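PDB 4ZXH: Abbfa_003403 from Acinetobacter baumannii, which probably builds a peptide as a four-domain nonribosomal peptide synthetase module, uniting condensation, adenylation, carrier and thioesterase domains around a phosphopantetheine arm. Local coordinates for residues Q331-A334 with F335-V339; A148-F152 with W153-L157; R288-R291 with N292-G295; P34-S37 with A38-M41. One frame throughout, in Å; residues are numbered along the deposited sequence.

Interaction 1: Q331-A334 with F335-V339; sequences QKIA and FSRVV. With PNS (4'-phosphopantetheine), chain B.
Ile333 sets CG1 beside its backbone N (chi1 -60°), which leaves CG2 anti to that N and facing Val338, whose own CG2 stands beside its backbone N and anti to the carbonyl carbon. The two methyls meet 3.5 Å apart, Ile333 CG2 to Val338 CG2, and the side chains cross at about a right angle. This is the N-terminal end of helix 335-342 in the condensation domain, with Ala334 as the N-cap residue. Its carbonyl starts the helical bonding: Val338 N donates to Ala334 O at 3.0 Å, in the carbonyl plane, while Arg337 N makes a second, weak bond to the same Ala334 O at 2.9 Å. Alanine has no polar side chain with which to cap the turn. Instead, Asn299 from a neighbouring loop takes the N-H of Phe335 on its OD1 and donates from ND2 to the carbonyl of Ile333, gripping the chain on both sides of the cap. Arg337 lays CB beside Ile333 CG2 at 4.1 Å, but its chain then bends at chi2 and carries the guanidinium off to a salt bridge with Asp194. The side of the first turn that bears Phe335, Ser336 and Val339 lines the site of the phosphopantetheine arm. Val339 CG2 covers one face of the Phe335 ring, offset toward the rim, and itself lies 3.8 Å from C31 of the arm. Ser336 CB comes within 3.7 Å of C30, and Phe335 CD2 meets C37 of the arm obliquely at 3.5 Å.

Interaction 2: A148-F152 with W153-L157; sequences ALMDF and WSIGL
Phe152 and Ile155 meet in the first turn of helix 152-165, where Phe152 CD1 lies 4.2 Å from Ile155 CB in an oblique approach to the ring. Phe152 starts its side chain away from the turn, yet CD1 still makes this contact; its backbone does the binding, for Phe152 O receives Gly156 N at 3.0 Å, nearly along the C=O axis. Ile155 also donates its N-H to Asp151 O at 3.2 Å, in the carbonyl plane, and its CD1 reaches across to Met150 SD, the two side chains crossing at about a right angle. Asp151 is the N-cap, and with CG tucked between its backbone N and carbonyl carbon (chi1 52°) it brings OD1 to Ser154 N at 3.0 Å. The Ser154 hydroxyl lies 2.8 Å from that OD1 and is also close to Gly295 O, so two acceptors compete for its proton. Asp151 is the aspartate of the HHxxxD signature of condensation domains, and as in relatives it forms a salt bridge to an arginine, here Arg285, while OD2 accepts from Phe297 N. The carboxylate thereby ties the signature loop to the loop that carries Arg285 and Phe297. Met150 CB packs against Ser154 CB at 3.6 Å.

Interaction 3: R288-R291 with N292-G295; sequences RSLR and NALG
Ala293 turns its methyl back toward Leu290, CB lying 3.7 Å from Leu290 O and 4.5 Å from Leu290 CD2, a loose apolar contact. The backbone explains the approach: Ala293 N donates to Leu290 O at 3.4 Å, a weak bond although fairly straight (161°), and closes a tight turn through Arg291 and Asn292. A short 3-10 segment precedes it, in which Arg291 N donates to Arg288 O at 3.2 Å, so two successive turns overlap at Leu290 and Arg291. Both central side chains start out away from the turn, though Asn292 OD1 comes back beside Ser289 O. Arg291 sets CG beside its backbone N (chi1 -62°) and bends again at chi2, a fold that returns NE to the carbonyl of Arg285. The Asn292 OD1 and Ser289 O atoms are 3.4 Å apart, but both are acceptors and no bond joins them. Residues outside the turn bind its carbonyls. Arg285 donates from NH1 to the carbonyls of both Leu290 and Ala293, bridging the turn, while Trp153 NE1 donates to Arg291 O. Leu290 packs on helix 179-187. Beyond Ala293 the chain extends to Gly295, whose carbonyl accepts from Ser154 OG. The arrangement is a pair of linked turns, the second with type I backbone angles, and it leads into a sequence that fits the GxFVNT signature of condensation domains, of which Gly295 is the first residue.

Interaction 4: P34-S37 with A38-M41; sequences PTCS and AYNM. With PNS (4'-phosphopantetheine), chain B.
A type I beta turn from Ser37 to Asn40 links helix 21-32 to strand 40-49 of the condensation domain and brings Tyr39 to the phosphopantetheine site. Asn40 N closes it on Ser37 O at 3.0 Å, a straight bond (167°) whose donor stands well above the carbonyl plane. Just before the turn, Cys36 holds SG anti to its backbone N (chi1 -177°), which swings the sulfur forward to Ala38: Ala38 N makes a weak hydrogen bond to Cys36 SG at 3.5 Å, and Ala38 CB packs on the same SG at 3.8 Å. The sulfur also approaches Tyr39 CD2 obliquely, at 4.3 Å. Asn40 points back into the turn, with CB 3.4 Å from Ser37 O, while its amide ND2 is satisfied elsewhere by the carbonyls of Thr115 and Gln117. From here the strand joins the sheet through backbone bonds of Tyr39 with His147 and of Met41 with Ile145. The Tyr39 ring presents its edge to C42 of the arm, near the ring plane. At its end Tyr39 OH comes within 3.1 Å of the amide atom N41 of the arm.

Overall arrangement
All four contacts lie in the condensation domain. Interactions 1, 2 and 4 are largely buried, whereas interaction 3 is only partly so and includes exposed residues. Interactions 1 and 4 touch the same phosphopantetheine arm, one from a helix start and the other from a turn, with centres about 22 Å apart. Interactions 1 and 2 both begin helices, but Ala334 at the first N-cap offers no side-chain cap, whereas the Asp151 carboxylate caps the second. Interactions 2 and 3 are joined directly, Asp151 N lying 3.0 Å from Gly295 O, and share Arg285. Interaction 4 meets interaction 2 by van der Waals packing of the Met41 thioether on the backbone of 150-152.

Interaction 1: Q331-A334 with F335-V339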
loop_
_atom_site.group_PDB
_atom_site.type_symbol
_atom_site.label_atom_id
_atom_site.label_comp_id
_atom_site.label_asym_id
_atom_site.label_seq_id
_atom_site.Cartn_x
_atom_site.Cartn_y
_atom_site.Cartn_z
ATOM N N GLN A 331 24.481 -16.138 12.710
ATOM C CA GLN A 331 24.199 -16.017 11.285
ATOM C C GLN A 331 23.737 -17.337 10.685
ATOM O O GLN A 331 23.327 -17.378 9.528
ATOM C CB GLN A 331 25.431 -15.530 10.540
ATOM C CG GLN A 331 26.404 -16.637 10.232
ATOM C CD GLN A 331 27.702 -16.120 9.683
ATOM O OE1 GLN A 331 28.395 -15.335 10.336
ATOM N NE2 GLN A 331 28.030 -16.527 8.453
ATOM N N LYS A 332 23.805 -18.414 11.465
ATOM C CA LYS A 332 23.413 -19.723 10.953
ATOM C C LYS A 332 21.912 -19.782 10.628
ATOM O O LYS A 332 21.499 -20.502 9.715
ATOM C CB LYS A 332 23.807 -20.844 11.940
ATOM C CG LYS A 332 23.297 -20.726 13.391
ATOM C CD LYS A 332 24.086 -21.701 14.293
ATOM C CE LYS A 332 23.587 -21.772 15.741
ATOM N NZ LYS A 332 22.281 -22.471 15.892
ATOM N N ILE A 333 21.110 -19.009 11.361
ATOM C CA ILE A 333 19.668 -18.949 11.142
ATOM C C ILE A 333 19.327 -18.276 9.816
ATOM O O ILE A 333 19.722 -17.130 9.572
ATOM C CB ILE A 333 18.954 -18.184 12.283
ATOM C CG1 ILE A 333 19.191 -18.871 13.622
ATOM C CG2 ILE A 333 17.478 -18.114 12.023
ATOM C CD1 ILE A 333 18.930 -20.369 13.579
ATOM N N ALA A 334 18.582 -18.986 8.966
ATOM C CA ALA A 334 18.225 -18.471 7.640
ATOM C C ALA A 334 17.234 -17.340 7.761
ATOM O O ALA A 334 16.391 -17.343 8.666
ATOM C CB ALA A 334 17.659 -19.564 6.777
ATOM N N PHE A 335 17.345 -16.364 6.863
ATOM C CA PHE A 335 16.474 -15.203 6.908
ATOM C C PHE A 335 15.008 -15.616 6.884
ATOM O O PHE A 335 14.187 -15.038 7.587
ATOM C CB PHE A 335 16.771 -14.264 5.748
ATOM C CG PHE A 335 16.002 -12.982 5.802
ATOM C CD1 PHE A 335 16.191 -12.095 6.844
ATOM C CD2 PHE A 335 15.093 -12.660 4.810
ATOM C CE1 PHE A 335 15.489 -10.921 6.910
ATOM C CE2 PHE A 335 14.388 -11.487 4.863
ATOM C CZ PHE A 335 14.583 -10.613 5.915
ATOM N N SER A 336 14.686 -16.633 6.093
ATOM C CA SER A 336 13.303 -17.090 5.980
ATOM C C SER A 336 12.816 -17.618 7.311
ATOM O O SER A 336 11.662 -17.449 7.671
ATOM C CB SER A 336 13.165 -18.168 4.896
ATOM O OG SER A 336 13.858 -19.351 5.253
ATOM N N ARG A 337 13.699 -18.263 8.051
ATOM C CA ARG A 337 13.316 -18.764 9.358
ATOM C C ARG A 337 13.138 -17.607 10.338
ATOM O O ARG A 337 12.317 -17.691 11.246
ATOM C CB ARG A 337 14.349 -19.766 9.881
ATOM C CG ARG A 337 13.967 -20.416 11.207
ATOM C CD ARG A 337 12.707 -21.245 11.050
ATOM N NE ARG A 337 12.371 -21.999 12.256
ATOM C CZ ARG A 337 11.564 -21.560 13.220
ATOM N NH1 ARG A 337 10.999 -20.359 13.133
ATOM N NH2 ARG A 337 11.320 -22.329 14.272
ATOM N N VAL A 338 13.895 -16.526 10.162
ATOM C CA VAL A 338 13.728 -15.360 11.031
ATOM C C VAL A 338 12.384 -14.681 10.763
ATOM O O VAL A 338 11.699 -14.262 11.701
ATOM C CB VAL A 338 14.858 -14.329 10.854
ATOM C CG1 VAL A 338 14.552 -13.058 11.650
ATOM C CG2 VAL A 338 16.177 -14.915 11.298
ATOM N N VAL A 339 11.997 -14.574 9.491
ATOM C CA VAL A 339 10.738 -13.916 9.171
ATOM C C VAL A 339 9.588 -14.749 9.706
ATOM O O VAL A 339 8.613 -14.211 10.221
ATOM C CB VAL A 339 10.577 -13.688 7.675
ATOM C CG1 VAL A 339 9.121 -13.419 7.336
ATOM C CG2 VAL A 339 11.436 -12.527 7.243
HETATM O O23 PNS B . 6.742 -13.998 3.565
HETATM P P24 PNS B . 7.351 -15.367 3.720
HETATM O O25 PNS B . 7.138 -16.103 5.015
HETATM O O27 PNS B . 8.937 -15.144 3.532
HETATM C C28 PNS B . 9.445 -14.507 2.364
HETATM C C29 PNS B . 10.961 -14.495 2.432
HETATM C C30 PNS B . 11.381 -15.961 2.564
HETATM C C31 PNS B . 11.407 -13.690 3.653
HETATM C C32 PNS B . 11.524 -13.829 1.168
HETATM O O33 PNS B . 10.762 -12.633 0.940
HETATM C C34 PNS B . 13.005 -13.540 1.322
HETATM O O35 PNS B . 13.833 -14.434 1.493
HETATM N N36 PNS B . 13.410 -12.280 1.256
HETATM C C37 PNS B . 14.807 -11.902 1.395
HETATM C C38 PNS B . 15.223 -11.191 0.108
HETATM C C39 PNS B . 16.667 -11.469 -0.176
HETATM O O40 PNS B . 17.151 -12.566 0.063
HETATM N N41 PNS B . 17.324 -10.438 -0.687
HETATM C C42 PNS B . 18.712 -10.371 -1.077
HETATM C C43 PNS B . 18.910 -8.879 -1.248
HETATM S S44 PNS B . 19.647 -8.255 0.269
#

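Interaction 2: A148-F152 with W153-L157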
loop_
_atom_site.group_PDB
_atom_site.type_symbol
_atom_site.label_atom_id
_atom_site.label_comp_id
_atom_site.label_asym_id
_atom_site.label_seq_id
_atom_site.Cartn_x
_atom_site.Cartn_y
_atom_site.Cartn_z
ATOM N N ALA A 148 18.971 -18.325 -7.209
ATOM C CA ALA A 148 18.449 -19.520 -6.536
ATOM C C ALA A 148 19.354 -20.731 -6.753
ATOM O O ALA A 148 19.356 -21.660 -5.933
ATOM C CB ALA A 148 17.025 -19.846 -7.003
ATOM N N LEU A 149 20.137 -20.724 -7.835
ATOM C CA LEU A 149 20.986 -21.869 -8.147
ATOM C C LEU A 149 22.339 -21.746 -7.461
ATOM O O LEU A 149 22.823 -22.706 -6.863
ATOM C CB LEU A 149 21.175 -22.021 -9.654
ATOM C CG LEU A 149 21.883 -23.319 -10.075
ATOM C CD1 LEU A 149 21.011 -24.582 -9.828
ATOM C CD2 LEU A 149 22.387 -23.270 -11.528
ATOM N N MET A 150 22.969 -20.577 -7.548
ATOM C CA MET A 150 24.266 -20.416 -6.894
ATOM C C MET A 150 24.546 -18.954 -6.606
ATOM O O MET A 150 23.898 -18.068 -7.146
ATOM C CB MET A 150 25.410 -21.044 -7.726
ATOM C CG MET A 150 25.634 -20.521 -9.167
ATOM S SD MET A 150 27.045 -21.318 -10.063
ATOM C CE MET A 150 26.323 -22.877 -10.512
ATOM N N ASP A 151 25.495 -18.710 -5.715
ATOM C CA ASP A 151 25.866 -17.355 -5.368
ATOM C C ASP A 151 27.089 -16.891 -6.173
ATOM O O ASP A 151 27.611 -17.617 -7.010
ATOM C CB ASP A 151 26.132 -17.267 -3.863
ATOM C CG ASP A 151 27.113 -18.301 -3.395
ATOM O OD1 ASP A 151 27.905 -18.773 -4.237
ATOM O OD2 ASP A 151 27.104 -18.640 -2.188
ATOM N N PHE A 152 27.534 -15.675 -5.897
ATOM C CA PHE A 152 28.666 -15.073 -6.571
ATOM C C PHE A 152 29.980 -15.792 -6.254
ATOM O O PHE A 152 30.787 -16.021 -7.164
ATOM C CB PHE A 152 28.762 -13.601 -6.188
ATOM C CG PHE A 152 29.631 -12.793 -7.098
ATOM C CD1 PHE A 152 29.248 -12.552 -8.414
ATOM C CD2 PHE A 152 30.830 -12.256 -6.634
ATOM C CE1 PHE A 152 30.059 -11.802 -9.262
ATOM C CE2 PHE A 152 31.640 -11.503 -7.469
ATOM C CZ PHE A 152 31.255 -11.279 -8.786
ATOM N N TRP A 153 30.199 -16.153 -4.985
ATOM C CA TRP A 153 31.391 -16.932 -4.635
ATOM C C TRP A 153 31.482 -18.128 -5.604
ATOM O O TRP A 153 32.564 -18.453 -6.090
ATOM C CB TRP A 153 31.354 -17.384 -3.162
ATOM C CG TRP A 153 32.592 -18.094 -2.628
ATOM C CD1 TRP A 153 32.763 -19.439 -2.494
ATOM C CD2 TRP A 153 33.798 -17.495 -2.134
ATOM N NE1 TRP A 153 33.984 -19.722 -1.956
ATOM C CE2 TRP A 153 34.649 -18.548 -1.730
ATOM C CE3 TRP A 153 34.256 -16.176 -2.018
ATOM C CZ2 TRP A 153 35.937 -18.319 -1.216
ATOM C CZ3 TRP A 153 35.543 -15.951 -1.504
ATOM C CH2 TRP A 153 36.361 -17.017 -1.112
ATOM N N SER A 154 30.340 -18.737 -5.924
ATOM C CA SER A 154 30.296 -19.877 -6.845
ATOM C C SER A 154 30.700 -19.478 -8.251
ATOM O O SER A 154 31.411 -20.232 -8.939
ATOM C CB SER A 154 28.904 -20.510 -6.874
ATOM O OG SER A 154 28.602 -21.122 -5.628
ATOM N N ILE A 155 30.235 -18.302 -8.674
ATOM C CA ILE A 155 30.612 -17.746 -9.966
ATOM C C ILE A 155 32.133 -17.707 -10.110
ATOM O O ILE A 155 32.684 -18.144 -11.118
ATOM C CB ILE A 155 30.054 -16.325 -10.167
ATOM C CG1 ILE A 155 28.536 -16.355 -10.417
ATOM C CG2 ILE A 155 30.755 -15.631 -11.316
ATOM C CD1 ILE A 155 28.097 -17.457 -11.336
ATOM N N GLY A 156 32.813 -17.212 -9.083
ATOM C CA GLY A 156 34.251 -17.083 -9.142
ATOM C C GLY A 156 34.936 -18.431 -9.212
ATOM O O GLY A 156 35.903 -18.604 -9.931
ATOM N N LEU A 157 34.432 -19.388 -8.447
ATOM C CA LEU A 157 34.933 -20.740 -8.520
ATOM C C LEU A 157 34.794 -21.268 -9.941
ATOM O O LEU A 157 35.666 -21.959 -10.456
ATOM C CB LEU A 157 34.179 -21.637 -7.550
ATOM C CG LEU A 157 34.512 -21.503 -6.069
ATOM C CD1 LEU A 157 33.630 -22.458 -5.290
ATOM C CD2 LEU A 157 35.961 -21.830 -5.831
#

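Interaction 3: R288-R291 with N292-G295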
loop_
_atom_site.group_PDB
_atom_site.type_symbol
_atom_site.label_atom_id
_atom_site.label_comp_id
_atom_site.label_asym_id
_atom_site.label_seq_id
_atom_site.Cartn_x
_atom_site.Cartn_y
_atom_site.Cartn_z
ATOM N N ARG A 288 35.185 -25.209 6.391
ATOM C CA ARG A 288 36.211 -25.195 5.343
ATOM C C ARG A 288 35.835 -26.149 4.200
ATOM O O ARG A 288 36.199 -25.934 3.037
ATOM C CB ARG A 288 37.584 -25.564 5.922
ATOM N N SER A 289 35.085 -27.191 4.546
ATOM C CA SER A 289 34.531 -28.121 3.574
ATOM C C SER A 289 33.740 -27.457 2.433
ATOM O O SER A 289 33.599 -28.034 1.354
ATOM C CB SER A 289 33.632 -29.121 4.303
ATOM O OG SER A 289 32.749 -29.771 3.404
ATOM N N LEU A 290 33.227 -26.253 2.674
ATOM C CA LEU A 290 32.349 -25.576 1.719
ATOM C C LEU A 290 33.014 -24.519 0.852
ATOM O O LEU A 290 32.334 -23.856 0.058
ATOM C CB LEU A 290 31.193 -24.908 2.454
ATOM C CG LEU A 290 30.225 -25.835 3.163
ATOM C CD1 LEU A 290 29.261 -25.010 3.993
ATOM C CD2 LEU A 290 29.496 -26.680 2.136
ATOM N N ARG A 291 34.323 -24.349 1.007
ATOM C CA ARG A 291 35.052 -23.294 0.296
ATOM C C ARG A 291 35.113 -23.489 -1.227
ATOM O O ARG A 291 35.110 -22.524 -1.990
ATOM C CB ARG A 291 36.468 -23.192 0.851
ATOM C CG ARG A 291 36.506 -22.816 2.298
ATOM C CD ARG A 291 35.807 -21.502 2.498
ATOM N NE ARG A 291 35.813 -21.114 3.900
ATOM C CZ ARG A 291 36.825 -20.487 4.488
ATOM N NH1 ARG A 291 37.912 -20.178 3.784
ATOM N NH2 ARG A 291 36.749 -20.174 5.777
ATOM N N ASN A 292 35.176 -24.742 -1.662
ATOM C CA ASN A 292 35.288 -25.051 -3.079
ATOM C C ASN A 292 33.949 -25.476 -3.690
ATOM O O ASN A 292 33.886 -25.861 -4.861
ATOM C CB ASN A 292 36.327 -26.151 -3.289
ATOM C CG ASN A 292 35.912 -27.478 -2.655
ATOM O OD1 ASN A 292 35.196 -27.508 -1.644
ATOM N ND2 ASN A 292 36.355 -28.585 -3.254
ATOM N N ALA A 293 32.876 -25.397 -2.910
ATOM C CA ALA A 293 31.589 -25.928 -3.353
ATOM C C ALA A 293 30.760 -24.929 -4.148
ATOM O O ALA A 293 30.600 -23.770 -3.760
ATOM C CB ALA A 293 30.779 -26.419 -2.154
ATOM N N LEU A 294 30.219 -25.385 -5.266
ATOM C CA LEU A 294 29.227 -24.585 -5.957
ATOM C C LEU A 294 27.893 -24.664 -5.207
ATOM O O LEU A 294 27.539 -25.708 -4.673
ATOM C CB LEU A 294 29.054 -25.072 -7.380
ATOM C CG LEU A 294 30.265 -25.026 -8.277
ATOM C CD1 LEU A 294 29.920 -25.757 -9.540
ATOM C CD2 LEU A 294 30.603 -23.598 -8.569
ATOM N N GLY A 295 27.164 -23.560 -5.158
ATOM C CA GLY A 295 25.852 -23.561 -4.547
ATOM C C GLY A 295 25.415 -22.195 -4.064
ATOM O O GLY A 295 26.135 -21.213 -4.218
#

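Interaction 4: P34-S37 with A38-M41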
loop_
_atom_site.group_PDB
_atom_site.type_symbol
_atom_site.label_atom_id
_atom_site.label_comp_id
_atom_site.label_asym_id
_atom_site.label_seq_id
_atom_site.Cartn_x
_atom_site.Cartn_y
_atom_site.Cartn_z
ATOM N N PRO A 34 6.646 -13.836 -11.362
ATOM C CA PRO A 34 7.388 -14.582 -12.385
ATOM C C PRO A 34 8.189 -13.733 -13.363
ATOM O O PRO A 34 9.160 -14.260 -13.890
ATOM C CB PRO A 34 6.287 -15.351 -13.107
ATOM C CG PRO A 34 5.267 -15.573 -12.058
ATOM C CD PRO A 34 5.244 -14.280 -11.289
ATOM N N THR A 35 7.838 -12.464 -13.571
ATOM C CA THR A 35 8.629 -11.594 -14.455
ATOM C C THR A 35 9.858 -10.993 -13.762
ATOM O O THR A 35 10.569 -10.172 -14.333
ATOM C CB THR A 35 7.804 -10.423 -15.017
ATOM O OG1 THR A 35 7.763 -9.366 -14.051
ATOM C CG2 THR A 35 6.412 -10.865 -15.377
ATOM N N CYS A 36 10.100 -11.400 -12.529
ATOM C CA CYS A 36 11.235 -10.892 -11.782
ATOM C C CYS A 36 12.551 -11.282 -12.442
ATOM O O CYS A 36 12.739 -12.422 -12.842
ATOM C CB CYS A 36 11.182 -11.409 -10.345
ATOM S SG CYS A 36 12.468 -10.807 -9.225
ATOM N N SER A 37 13.464 -10.323 -12.545
ATOM C CA SER A 37 14.809 -10.595 -13.018
ATOM C C SER A 37 15.841 -10.134 -11.997
ATOM O O SER A 37 17.052 -10.202 -12.223
ATOM C CB SER A 37 15.058 -9.892 -14.329
ATOM O OG SER A 37 15.280 -8.531 -14.081
ATOM N N ALA A 38 15.362 -9.665 -10.859
ATOM C CA ALA A 38 16.253 -9.050 -9.899
ATOM C C ALA A 38 17.313 -10.022 -9.367
ATOM O O ALA A 38 18.282 -9.582 -8.751
ATOM C CB ALA A 38 15.447 -8.453 -8.750
ATOM N N TYR A 39 17.136 -11.323 -9.595
ATOM C CA TYR A 39 18.108 -12.313 -9.118
ATOM C C TYR A 39 18.845 -13.054 -10.259
ATOM O O TYR A 39 19.387 -14.140 -10.063
ATOM C CB TYR A 39 17.414 -13.314 -8.187
ATOM C CG TYR A 39 16.978 -12.669 -6.908
ATOM C CD1 TYR A 39 17.889 -12.443 -5.877
ATOM C CD2 TYR A 39 15.665 -12.233 -6.735
ATOM C CE1 TYR A 39 17.499 -11.817 -4.700
ATOM C CE2 TYR A 39 15.267 -11.603 -5.561
ATOM C CZ TYR A 39 16.195 -11.395 -4.548
ATOM O OH TYR A 39 15.810 -10.787 -3.374
ATOM N N ASN A 40 18.855 -12.447 -11.442
ATOM C CA ASN A 40 19.659 -12.905 -12.570
ATOM C C ASN A 40 21.101 -12.431 -12.470
ATOM O O ASN A 40 21.414 -11.355 -12.973
ATOM C CB ASN A 40 19.085 -12.375 -13.885
ATOM C CG ASN A 40 17.767 -13.000 -14.253
ATOM O OD1 ASN A 40 17.073 -13.563 -13.418
ATOM N ND2 ASN A 40 17.411 -12.895 -15.518
ATOM N N MET A 41 21.978 -13.204 -11.829
ATOM C CA MET A 41 23.390 -12.843 -11.803
ATOM C C MET A 41 23.984 -12.886 -13.227
ATOM O O MET A 41 23.705 -13.803 -14.030
ATOM C CB MET A 41 24.179 -13.765 -10.894
ATOM C CG MET A 41 23.466 -14.203 -9.639
ATOM S SD MET A 41 24.523 -15.115 -8.532
ATOM C CE MET A 41 25.719 -13.847 -8.169
HETATM O O23 PNS B . 6.742 -13.998 3.565
HETATM P P24 PNS B . 7.351 -15.367 3.720
HETATM O O25 PNS B . 7.138 -16.103 5.015
HETATM O O27 PNS B . 8.937 -15.144 3.532
HETATM C C28 PNS B . 9.445 -14.507 2.364
HETATM C C29 PNS B . 10.961 -14.495 2.432
HETATM C C30 PNS B . 11.381 -15.961 2.564
HETATM C C31 PNS B . 11.407 -13.690 3.653
HETATM C C32 PNS B . 11.524 -13.829 1.168
HETATM O O33 PNS B . 10.762 -12.633 0.940
HETATM C C34 PNS B . 13.005 -13.540 1.322
HETATM O O35 PNS B . 13.833 -14.434 1.493
HETATM N N36 PNS B . 13.410 -12.280 1.256
HETATM C C37 PNS B . 14.807 -11.902 1.395
HETATM C C38 PNS B . 15.223 -11.191 0.108
HETATM C C39 PNS B . 16.667 -11.469 -0.176
HETATM O O40 PNS B . 17.151 -12.566 0.063
HETATM N N41 PNS B . 17.324 -10.438 -0.687
HETATM C C42 PNS B . 18.712 -10.371 -1.077
HETATM C C43 PNS B . 18.910 -8.879 -1.248
HETATM S S44 PNS B . 19.647 -8.255 0.269
#